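Local coordinates for protein antigen 43 (Escherichia coli, PDB 4KH3) that mediates self-association of bacterial cells as an autotransporter adhesin, probably causing clumping by a Velcro-like mechanism, at residues T162-T167 / M181-L186; G197-T202 / G215-T220; L320-G325 / A345-T350; L339-G344 / S373-N378. All coordinates share one frame; numbering follows the deposited sequence.

Contact 1 of 4, residues T162-T167 / M181-L186; sequences TAESTT and MARDTL
T162-E164 pairs in parallel with M181-R183, and past a corner T166-T167 pairs with T185-L186, so one rung of a beta-helix lies on the next with every residue above its counterpart. A163 N donates to M181 O (3.0 Å) and A163 O accepts from R183 N (2.8 Å); beyond the corner T166 O takes L186 N at 2.8 Å. S165 and D184 form the bend with positive phi angles, which turn the chain from one face to the other. Even here the backbone stays bonded, S165 N to R183 O and T166 N to D184 O. Small alanines A163 and A182 suit the filled interior, where Q174 touches both of them. Beside them T166 and T185 line up their hydroxyls on a water, 2.6 Å from T166 OG1 and 2.8 Å from T185 OG1. The water also lies 2.9 Å from R183 O, to which it can donate, and so links the hydroxyls to the backbone. On the outer side T162 CG2 lies alongside M181 CG, while M181 SD sits 3.5 Å above one face of the R183 guanidinium. E164 runs beside R183, but OE1 stays 4.2 Å from NE, too far for a salt bridge, although the opposite charges should still attract. Alanine over alanine and threonine over threonine on the inner face, with a bend repeated in register, are characteristic of the parallel beta-helix of autotransporter adhesins.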
loop_
_atom_site.group_PDB
_atom_site.type_symbol
_atom_site.label_atom_id
_atom_site.label_comp_id
_atom_site.label_asym_id
_atom_site.label_seq_id
_atom_site.Cartn_x
_atom_site.Cartn_y
_atom_site.Cartn_z
ATOM N N THR A 162 -16.327 18.736 12.321
ATOM C CA THR A 162 -16.549 18.600 10.893
ATOM C C THR A 162 -15.536 19.394 10.068
ATOM O O THR A 162 -15.252 20.565 10.351
ATOM C CB THR A 162 -17.988 19.035 10.514
ATOM O OG1 THR A 162 -18.923 18.231 11.234
ATOM C CG2 THR A 162 -18.245 18.852 9.020
ATOM N N ALA A 163 -14.991 18.743 9.049
ATOM C CA ALA A 163 -14.104 19.415 8.109
ATOM C C ALA A 163 -14.693 19.297 6.705
ATOM O O ALA A 163 -15.076 18.210 6.265
ATOM C CB ALA A 163 -12.713 18.807 8.164
ATOM N N GLU A 164 -14.790 20.425 6.016
ATOM C CA GLU A 164 -15.294 20.446 4.650
ATOM C C GLU A 164 -14.284 21.064 3.703
ATOM O O GLU A 164 -13.603 22.018 4.058
ATOM C CB GLU A 164 -16.602 21.239 4.576
ATOM C CG GLU A 164 -17.758 20.549 5.264
ATOM C CD GLU A 164 -18.936 21.477 5.496
ATOM O OE1 GLU A 164 -19.991 21.006 5.973
ATOM O OE2 GLU A 164 -18.791 22.684 5.212
ATOM N N SER A 165 -14.218 20.526 2.490
ATOM C CA SER A 165 -13.404 21.092 1.414
ATOM C C SER A 165 -11.965 21.245 1.860
ATOM O O SER A 165 -11.397 22.339 1.840
ATOM C CB SER A 165 -13.963 22.442 0.948
ATOM O OG SER A 165 -15.311 22.314 0.536
ATOM N N THR A 166 -11.383 20.130 2.267
ATOM C CA THR A 166 -10.017 20.118 2.733
ATOM C C THR A 166 -9.103 19.696 1.597
ATOM O O THR A 166 -9.421 18.766 0.856
ATOM C CB THR A 166 -9.882 19.120 3.905
ATOM O OG1 THR A 166 -10.850 19.443 4.908
ATOM C CG2 THR A 166 -8.493 19.164 4.503
ATOM N N THR A 167 -7.975 20.381 1.453
ATOM C CA THR A 167 -6.894 19.879 0.617
ATOM C C THR A 167 -5.737 19.430 1.495
ATOM O O THR A 167 -5.242 20.200 2.333
ATOM C CB THR A 167 -6.331 20.955 -0.326
ATOM O OG1 THR A 167 -7.314 21.328 -1.295
ATOM C CG2 THR A 167 -5.098 20.422 -1.056
ATOM N N MET A 181 -16.095 13.953 11.322
ATOM C CA MET A 181 -16.506 13.740 9.948
ATOM C C MET A 181 -15.776 14.660 8.955
ATOM O O MET A 181 -15.704 15.878 9.143
ATOM C CB MET A 181 -18.029 13.845 9.865
ATOM C CG MET A 181 -18.593 14.987 9.046
ATOM S SD MET A 181 -18.696 14.506 7.322
ATOM C CE MET A 181 -18.763 12.733 7.520
ATOM N N ALA A 182 -15.209 14.069 7.910
ATOM C CA ALA A 182 -14.587 14.872 6.860
ATOM C C ALA A 182 -15.324 14.733 5.541
ATOM O O ALA A 182 -15.452 13.632 5.010
ATOM C CB ALA A 182 -13.135 14.514 6.677
ATOM N N ARG A 183 -15.798 15.858 5.018
ATOM C CA ARG A 183 -16.500 15.853 3.739
ATOM C C ARG A 183 -15.716 16.599 2.661
ATOM O O ARG A 183 -15.213 17.710 2.907
ATOM C CB ARG A 183 -17.886 16.476 3.899
ATOM C CG ARG A 183 -18.894 15.945 2.909
ATOM C CD ARG A 183 -20.188 16.733 2.970
ATOM N NE ARG A 183 -20.467 17.170 4.331
ATOM C CZ ARG A 183 -21.097 16.429 5.235
ATOM N NH1 ARG A 183 -21.523 15.201 4.921
ATOM N NH2 ARG A 183 -21.301 16.919 6.453
ATOM N N ASP A 184 -15.625 15.985 1.479
ATOM C CA ASP A 184 -14.944 16.572 0.316
ATOM C C ASP A 184 -13.483 16.844 0.630
ATOM O O ASP A 184 -13.099 17.968 0.948
ATOM C CB ASP A 184 -15.629 17.857 -0.168
ATOM C CG ASP A 184 -17.149 17.706 -0.320
ATOM O OD1 ASP A 184 -17.616 16.667 -0.826
ATOM O OD2 ASP A 184 -17.880 18.635 0.092
ATOM N N THR A 185 -12.666 15.807 0.536
ATOM C CA THR A 185 -11.272 15.934 0.872
ATOM C C THR A 185 -10.435 15.579 -0.343
ATOM O O THR A 185 -10.643 14.536 -0.958
ATOM C CB THR A 185 -10.926 15.005 2.039
ATOM O OG1 THR A 185 -11.748 15.341 3.159
ATOM C CG2 THR A 185 -9.490 15.141 2.439
ATOM N N LEU A 186 -9.491 16.455 -0.687
ATOM C CA LEU A 186 -8.576 16.207 -1.798
ATOM C C LEU A 186 -7.193 15.869 -1.264
ATOM O O LEU A 186 -6.601 16.646 -0.525
ATOM C CB LEU A 186 -8.510 17.436 -2.706
ATOM C CG LEU A 186 -7.447 17.450 -3.798
ATOM C CD1 LEU A 186 -7.622 16.269 -4.754
ATOM C CD2 LEU A 186 -7.495 18.777 -4.563
HETATM O O HOH W 1 -12.697 17.662 4.326
#

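Contact 2 of 4, residues G197-T202 / G215-T220; sequences GEAHNT and GTATET
The H200 imidazole turns its edge, not a face, to T218: ND1 lies 2.4 Å from T218 OG1. The pair is hydrogen-bonded, with either atom able to be the donor, but the distance is very short and, in a residue with two conformers, doubtful in detail. T218 OG1 sits between the backbone N and the carbonyl carbon (chi1 65°), a crowded position that brings the hydroxyl up to the ring. The E198 carboxylate comes over T216, OE1 4.0 Å from its CB. The N201 amide and the E219 carboxylate run side by side with planes 49° apart, and N201 OD1 touches E219 CB at 3.3 Å. Below these side chains the ladder is regular: A199 N donates to T216 O (2.9 Å) and A199 O accepts from T218 N (2.8 Å). The methyls of A199 and A217 fit the interior. At the corner a water bridges T202 OG1 and T220 OG1, 2.7 Å from each, and also donates to T218 O; T220 OG1 further bonds Q209. On the far side of strand 198-205, strand 181-188 continues the ladder, with M181 and R183 against H200; inside, Q193, Q209 and Q228 of the adjoining face touch the alanines and threonines.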
loop_
_atom_site.group_PDB
_atom_site.type_symbol
_atom_site.label_atom_id
_atom_site.label_comp_id
_atom_site.label_asym_id
_atom_site.label_seq_id
_atom_site.Cartn_x
_atom_site.Cartn_y
_atom_site.Cartn_z
ATOM N N GLY A 197 -13.312 8.028 12.241
ATOM C CA GLY A 197 -14.698 8.461 12.181
ATOM C C GLY A 197 -15.300 8.206 10.815
ATOM O O GLY A 197 -15.283 7.070 10.334
ATOM N N GLU A 198 -15.814 9.265 10.188
ATOM C CA GLU A 198 -16.364 9.179 8.838
ATOM C C GLU A 198 -15.632 10.068 7.822
ATOM O O GLU A 198 -15.326 11.237 8.096
ATOM C CB GLU A 198 -17.850 9.567 8.840
ATOM C CG GLU A 198 -18.739 8.756 9.760
ATOM C CD GLU A 198 -19.654 7.814 9.007
ATOM O OE1 GLU A 198 -19.618 7.819 7.753
ATOM O OE2 GLU A 198 -20.410 7.070 9.673
ATOM N N ALA A 199 -15.376 9.514 6.640
ATOM C CA ALA A 199 -14.882 10.301 5.516
ATOM C C ALA A 199 -15.824 10.146 4.321
ATOM O O ALA A 199 -16.034 9.036 3.826
ATOM C CB ALA A 199 -13.458 9.882 5.138
ATOM N N HIS A 200 -16.394 11.263 3.882
ATOM C CA HIS A 200 -17.300 11.274 2.742
ATOM C C HIS A 200 -16.669 12.041 1.593
ATOM O O HIS A 200 -16.171 13.153 1.774
ATOM C CB HIS A 200 -18.635 11.919 3.120
ATOM C CG HIS A 200 -19.420 11.139 4.128
ATOM N ND1 HIS A 200 -19.335 9.767 4.236
ATOM C CD2 HIS A 200 -20.306 11.533 5.065
ATOM C CE1 HIS A 200 -20.130 9.355 5.205
ATOM N NE2 HIS A 200 -20.726 10.406 5.732
ATOM N N ASN A 201 -16.690 11.435 0.413
ATOM C CA ASN A 201 -16.185 12.077 -0.811
ATOM C C ASN A 201 -14.720 12.491 -0.721
ATOM O O ASN A 201 -14.394 13.648 -0.508
ATOM C CB ASN A 201 -17.049 13.277 -1.214
ATOM C CG ASN A 201 -18.532 12.962 -1.161
ATOM O OD1 ASN A 201 -18.975 11.938 -1.671
ATOM N ND2 ASN A 201 -19.307 13.841 -0.537
ATOM N N THR A 202 -13.840 11.524 -0.893
ATOM C CA THR A 202 -12.424 11.755 -0.789
ATOM C C THR A 202 -11.797 11.407 -2.120
ATOM O O THR A 202 -12.044 10.336 -2.686
ATOM C CB THR A 202 -11.810 10.888 0.328
ATOM O OG1 THR A 202 -12.515 11.122 1.550
ATOM C CG2 THR A 202 -10.349 11.214 0.523
ATOM N N GLY A 215 -13.837 2.853 11.573
ATOM C CA GLY A 215 -13.933 3.978 10.659
ATOM C C GLY A 215 -14.699 3.618 9.403
ATOM O O GLY A 215 -14.749 2.454 9.005
ATOM N N THR A 216 -15.305 4.613 8.772
ATOM C CA THR A 216 -16.050 4.378 7.532
ATOM C C THR A 216 -15.691 5.443 6.498
ATOM O O THR A 216 -15.647 6.631 6.812
ATOM C CB THR A 216 -17.585 4.369 7.781
ATOM O OG1 THR A 216 -17.899 3.417 8.800
ATOM C CG2 THR A 216 -18.358 4.001 6.514
ATOM N N ALA A 217 -15.412 5.004 5.277
ATOM C CA ALA A 217 -15.153 5.911 4.163
ATOM C C ALA A 217 -16.158 5.655 3.042
ATOM O O ALA A 217 -16.285 4.531 2.548
ATOM C CB ALA A 217 -13.720 5.735 3.650
ATOM N N THR A 218 -16.878 6.696 2.648
ATOM C CA THR A 218 -17.836 6.578 1.551
ATOM C C THR A 218 -17.414 7.443 0.369
ATOM O O THR A 218 -16.943 8.565 0.547
ATOM C CB THR A 218 -19.254 6.967 1.996
ATOM O OG1 THR A 218 -19.285 8.355 2.352
ATOM C CG2 THR A 218 -19.685 6.134 3.196
ATOM N N GLU A 219 -17.578 6.907 -0.834
ATOM C CA GLU A 219 -17.232 7.615 -2.057
ATOM C C GLU A 219 -15.773 8.058 -2.086
ATOM O O GLU A 219 -15.476 9.239 -2.263
ATOM C CB GLU A 219 -18.160 8.813 -2.286
ATOM C CG GLU A 219 -19.499 8.461 -2.912
ATOM C CD GLU A 219 -20.555 8.134 -1.875
ATOM O OE1 GLU A 219 -20.367 8.507 -0.692
ATOM O OE2 GLU A 219 -21.571 7.510 -2.247
ATOM N N THR A 220 -14.861 7.116 -1.884
ATOM C CA THR A 220 -13.457 7.421 -2.084
ATOM C C THR A 220 -13.133 7.213 -3.547
ATOM O O THR A 220 -13.457 6.183 -4.129
ATOM C CB THR A 220 -12.535 6.587 -1.186
ATOM O OG1 THR A 220 -12.757 6.956 0.177
ATOM C CG2 THR A 220 -11.072 6.854 -1.518
HETATM O O HOH W 2 -17.538 5.024 11.439
HETATM O O HOH W 3 -14.126 8.935 1.356
#

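Contact 3 of 4, residues L320-G325 / A345-T350; sequences LDIRNG and AAVSGT
I322 reaches from its strand across the interior to A345 and V347, and its branches divide at CB. CG2, anti to the backbone N, meets the methyl of A345 at 3.6 Å. CG1 takes the place beside the backbone N (chi1 -52°) and comes within 4.2 Å of V347 CG2. The tip, CD1, meets that same valine methyl at 3.9 Å, the two side chains lying across each other at a slant. A beta-branched isoleucine suits this place because its two arms serve two partners at once; alanine opposite CG2 is small enough to sit also 3.6 Å from R323 O. No hydrogen bond joins the segments; the contact rests on methyl-to-methyl packing. Next to I322, R323 forms a salt bridge with the buried D321, gripping it side-on: NE at 2.9 Å and NH2 at 3.0 Å both reach the single atom D321 OD2 from one face of the carboxylate. R300 is a long, weak partner of D321, and D302 of R323. I322 also touches A328 of strand 327-333 and L339 of strand 338-342, which places the contact in the hydrophobic core between two faces of the beta-helix, strand 346-350 pairing with 327-333 one rung on.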
loop_
_atom_site.group_PDB
_atom_site.type_symbol
_atom_site.label_atom_id
_atom_site.label_comp_id
_atom_site.label_asym_id
_atom_site.label_seq_id
_atom_site.Cartn_x
_atom_site.Cartn_y
_atom_site.Cartn_z
ATOM N N LEU A 320 -1.425 -13.476 -8.246
ATOM C CA LEU A 320 -2.291 -14.422 -7.552
ATOM C C LEU A 320 -1.438 -15.366 -6.723
ATOM O O LEU A 320 -0.566 -16.051 -7.251
ATOM C CB LEU A 320 -3.153 -15.206 -8.539
ATOM C CG LEU A 320 -4.053 -16.272 -7.916
ATOM C CD1 LEU A 320 -4.987 -15.648 -6.888
ATOM C CD2 LEU A 320 -4.840 -16.991 -9.002
ATOM N N ASP A 321 -1.685 -15.381 -5.421
ATOM C CA ASP A 321 -0.901 -16.177 -4.489
ATOM C C ASP A 321 -1.788 -17.218 -3.813
ATOM O O ASP A 321 -2.603 -16.884 -2.950
ATOM C CB ASP A 321 -0.240 -15.260 -3.448
ATOM C CG ASP A 321 0.498 -16.031 -2.357
ATOM O OD1 ASP A 321 0.699 -17.258 -2.497
ATOM O OD2 ASP A 321 0.897 -15.401 -1.355
ATOM N N ILE A 322 -1.633 -18.480 -4.205
ATOM C CA ILE A 322 -2.419 -19.549 -3.600
ATOM C C ILE A 322 -1.610 -20.287 -2.559
ATOM O O ILE A 322 -0.645 -20.975 -2.881
ATOM C CB ILE A 322 -2.958 -20.558 -4.622
ATOM C CG1 ILE A 322 -3.694 -19.837 -5.748
ATOM C CG2 ILE A 322 -3.901 -21.538 -3.928
ATOM C CD1 ILE A 322 -2.894 -19.741 -7.013
ATOM N N ARG A 323 -2.001 -20.114 -1.303
ATOM C CA ARG A 323 -1.310 -20.750 -0.193
ATOM C C ARG A 323 -1.554 -22.243 -0.190
ATOM O O ARG A 323 -2.433 -22.757 -0.898
ATOM C CB ARG A 323 -1.788 -20.174 1.136
ATOM C CG ARG A 323 -1.546 -18.687 1.278
ATOM C CD ARG A 323 -0.068 -18.375 1.314
ATOM N NE ARG A 323 0.180 -16.973 0.997
ATOM C CZ ARG A 323 -0.023 -15.960 1.838
ATOM N NH1 ARG A 323 -0.486 -16.178 3.065
ATOM N NH2 ARG A 323 0.232 -14.721 1.443
ATOM N N ASN A 324 -0.759 -22.936 0.614
ATOM C CA ASN A 324 -0.985 -24.335 0.881
ATOM C C ASN A 324 -2.398 -24.495 1.410
ATOM O O ASN A 324 -2.788 -23.816 2.357
ATOM C CB ASN A 324 0.009 -24.816 1.933
ATOM C CG ASN A 324 0.423 -26.255 1.723
ATOM O OD1 ASN A 324 -0.378 -27.091 1.297
ATOM N ND2 ASN A 324 1.689 -26.551 2.009
ATOM N N GLY A 325 -3.174 -25.372 0.789
ATOM C CA GLY A 325 -4.518 -25.645 1.269
ATOM C C GLY A 325 -5.553 -24.682 0.721
ATOM O O GLY A 325 -6.730 -24.726 1.103
ATOM N N ALA A 345 -1.430 -26.873 -3.047
ATOM C CA ALA A 345 -2.574 -26.067 -3.425
ATOM C C ALA A 345 -3.390 -26.779 -4.495
ATOM O O ALA A 345 -2.937 -27.749 -5.088
ATOM C CB ALA A 345 -2.123 -24.704 -3.912
ATOM N N ALA A 346 -4.607 -26.300 -4.719
ATOM C CA ALA A 346 -5.453 -26.817 -5.781
ATOM C C ALA A 346 -5.692 -25.675 -6.747
ATOM O O ALA A 346 -6.228 -24.634 -6.362
ATOM C CB ALA A 346 -6.768 -27.323 -5.223
ATOM N N VAL A 347 -5.256 -25.860 -7.989
ATOM C CA VAL A 347 -5.306 -24.816 -8.998
ATOM C C VAL A 347 -5.683 -25.404 -10.356
ATOM O O VAL A 347 -5.199 -26.460 -10.734
ATOM C CB VAL A 347 -3.940 -24.083 -9.128
ATOM C CG1 VAL A 347 -4.008 -23.002 -10.191
ATOM C CG2 VAL A 347 -3.519 -23.477 -7.800
ATOM N N SER A 348 -6.557 -24.726 -11.082
ATOM C CA SER A 348 -6.832 -25.087 -12.463
ATOM C C SER A 348 -7.028 -23.794 -13.237
ATOM O O SER A 348 -7.630 -22.841 -12.734
ATOM C CB SER A 348 -8.076 -25.983 -12.580
ATOM O OG SER A 348 -9.151 -25.313 -13.233
ATOM N N GLY A 349 -6.517 -23.755 -14.461
ATOM C CA GLY A 349 -6.668 -22.570 -15.275
ATOM C C GLY A 349 -5.962 -22.687 -16.599
ATOM O O GLY A 349 -5.582 -23.779 -17.015
ATOM N N THR A 350 -5.780 -21.554 -17.266
ATOM C CA THR A 350 -5.119 -21.541 -18.559
ATOM C C THR A 350 -3.999 -20.487 -18.620
ATOM O O THR A 350 -4.190 -19.340 -18.216
ATOM C CB THR A 350 -6.150 -21.337 -19.707
ATOM O OG1 THR A 350 -6.954 -20.191 -19.428
ATOM C CG2 THR A 350 -7.074 -22.539 -19.820
#

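Contact 4 of 4, residues L339-G344 / S373-N378; sequences LLADSG and SSFTLN
Serine hydroxyls extend the backbone ladder at both ends of this contact, where S373 meets L339 and S343 meets N378. These are neighbouring rungs of the parallel beta-helix, strands 339-342 and 374-377 running 5° from parallel, and the 28 residues between them include strands 346-350, 356-360 and 363-370, which pair antiparallel in turn. S373 OG accepts from L339 N at 2.8 Å. At the other end S343 OG, held between its backbone N and carbonyl carbon (chi1 57°), accepts from N378 N at 2.7 Å and is also hydrogen-bonded to D381 OD2. Serine fits both places because a short hydroxyl can stand in for a carbonyl oxygen. Between them run the usual bonds, such as S374 N to L339 O. F375 fills the interior, its CG anti to the backbone N, and CE1 comes 3.6 Å from S343 N; the ring slants against the A341-S343 backbone, and the ring of F393 in strand 392-395 meets that of F375, with planes at about 60°. The small A341, whose CB lies 4.4 Å from F375 CD1, suits a ring lying so near the chain. Outside, L340 CD2 approaches S374 OG at 3.2 Å. D342 closes the strand with an Asx turn: its OD2 takes G344 N at 3.1 Å, from above the carboxylate plane, and receives a weak bond from N378 ND2 at 3.4 Å.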
loop_
_atom_site.group_PDB
_atom_site.type_symbol
_atom_site.label_atom_id
_atom_site.label_comp_id
_atom_site.label_asym_id
_atom_site.label_seq_id
_atom_site.Cartn_x
_atom_site.Cartn_y
_atom_site.Cartn_z
ATOM N N LEU A 339 2.210 -15.764 -10.776
ATOM C CA LEU A 339 1.592 -16.831 -10.008
ATOM C C LEU A 339 2.515 -17.324 -8.897
ATOM O O LEU A 339 3.678 -17.626 -9.133
ATOM C CB LEU A 339 1.201 -17.980 -10.933
ATOM C CG LEU A 339 0.577 -19.220 -10.279
ATOM C CD1 LEU A 339 -0.857 -18.968 -9.862
ATOM C CD2 LEU A 339 0.647 -20.411 -11.216
ATOM N N LEU A 340 1.992 -17.373 -7.679
ATOM C CA LEU A 340 2.701 -17.952 -6.541
ATOM C C LEU A 340 1.858 -19.100 -6.006
ATOM O O LEU A 340 0.743 -18.893 -5.536
ATOM C CB LEU A 340 2.889 -16.914 -5.429
ATOM C CG LEU A 340 3.494 -15.563 -5.808
ATOM C CD1 LEU A 340 3.559 -14.654 -4.593
ATOM C CD2 LEU A 340 4.873 -15.756 -6.396
ATOM N N ALA A 341 2.377 -20.313 -6.071
ATOM C CA ALA A 341 1.609 -21.462 -5.633
ATOM C C ALA A 341 2.544 -22.509 -5.064
ATOM O O ALA A 341 3.740 -22.466 -5.318
ATOM C CB ALA A 341 0.815 -22.033 -6.806
ATOM N N ASP A 342 2.014 -23.444 -4.283
ATOM C CA ASP A 342 2.787 -24.643 -3.966
ATOM C C ASP A 342 2.015 -25.910 -4.304
ATOM O O ASP A 342 0.838 -25.855 -4.644
ATOM C CB ASP A 342 3.292 -24.658 -2.522
ATOM C CG ASP A 342 2.181 -24.581 -1.518
ATOM O OD1 ASP A 342 1.759 -23.445 -1.213
ATOM O OD2 ASP A 342 1.743 -25.646 -1.030
ATOM N N SER A 343 2.702 -27.046 -4.224
ATOM C CA SER A 343 2.153 -28.329 -4.649
ATOM C C SER A 343 1.009 -28.805 -3.756
ATOM O O SER A 343 0.255 -29.708 -4.137
ATOM C CB SER A 343 3.259 -29.394 -4.726
ATOM O OG SER A 343 3.938 -29.529 -3.486
ATOM N N GLY A 344 0.885 -28.195 -2.577
ATOM C CA GLY A 344 -0.219 -28.478 -1.680
ATOM C C GLY A 344 -1.456 -27.630 -1.956
ATOM O O GLY A 344 -2.420 -27.651 -1.192
ATOM N N SER A 373 6.889 -15.188 -11.140
ATOM C CA SER A 373 6.137 -16.333 -10.644
ATOM C C SER A 373 7.025 -17.317 -9.889
ATOM O O SER A 373 8.209 -17.458 -10.195
ATOM C CB SER A 373 5.430 -17.043 -11.794
ATOM O OG SER A 373 4.496 -16.184 -12.413
ATOM N N SER A 374 6.459 -17.996 -8.897
ATOM C CA SER A 374 7.220 -19.011 -8.181
ATOM C C SER A 374 6.349 -20.181 -7.718
ATOM O O SER A 374 5.210 -19.993 -7.306
ATOM C CB SER A 374 7.992 -18.399 -7.009
ATOM O OG SER A 374 7.123 -18.036 -5.951
ATOM N N PHE A 375 6.901 -21.386 -7.805
ATOM C CA PHE A 375 6.211 -22.601 -7.391
ATOM C C PHE A 375 7.090 -23.338 -6.405
ATOM O O PHE A 375 8.314 -23.348 -6.543
ATOM C CB PHE A 375 5.928 -23.486 -8.602
ATOM C CG PHE A 375 5.272 -24.798 -8.268
ATOM C CD1 PHE A 375 3.920 -24.860 -7.972
ATOM C CD2 PHE A 375 6.003 -25.975 -8.273
ATOM C CE1 PHE A 375 3.315 -26.073 -7.683
ATOM C CE2 PHE A 375 5.402 -27.187 -7.986
ATOM C CZ PHE A 375 4.059 -27.237 -7.690
ATOM N N THR A 376 6.477 -23.918 -5.385
ATOM C CA THR A 376 7.224 -24.700 -4.416
ATOM C C THR A 376 6.722 -26.138 -4.469
ATOM O O THR A 376 5.534 -26.397 -4.305
ATOM C CB THR A 376 7.096 -24.124 -3.000
ATOM O OG1 THR A 376 7.401 -22.728 -3.027
ATOM C CG2 THR A 376 8.047 -24.823 -2.036
ATOM N N LEU A 377 7.626 -27.067 -4.745
ATOM C CA LEU A 377 7.266 -28.476 -4.796
ATOM C C LEU A 377 7.570 -29.107 -3.455
ATOM O O LEU A 377 8.734 -29.202 -3.057
ATOM C CB LEU A 377 8.060 -29.184 -5.880
ATOM C CG LEU A 377 7.793 -30.675 -5.990
ATOM C CD1 LEU A 377 6.362 -30.897 -6.429
ATOM C CD2 LEU A 377 8.773 -31.314 -6.963
ATOM N N ASN A 378 6.524 -29.531 -2.753
ATOM C CA ASN A 378 6.686 -30.169 -1.446
ATOM C C ASN A 378 7.182 -31.615 -1.526
ATOM O O ASN A 378 7.043 -32.277 -2.558
ATOM C CB ASN A 378 5.380 -30.101 -0.650
ATOM C CG ASN A 378 4.927 -28.677 -0.403
ATOM O OD1 ASN A 378 5.746 -27.773 -0.231
ATOM N ND2 ASN A 378 3.616 -28.468 -0.389
#

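How the contacts relate
From the N terminus, contact 1 closes a one-rung loop, and contact 2 closes another further on, in series, the turn from 181-186 to 197-202 lying between them. They touch directly, because strands 181-188 and 198-205 are neighbours, so together they carry one corner through successive rungs; their centres lie 10 Å apart. Far along the beta-helix come contact 3, its nearest atoms about 23 Å from contact 2, and contact 4, about 26 Å. These two cross, the segments alternating 320-325, 339-344, 345-350, 373-378. Contact 3 ties two faces of the helix across the core, whereas contact 4 joins adjacent rungs over a longer excursion, and strands 319-322 and 338-342 are bonded side by side between them.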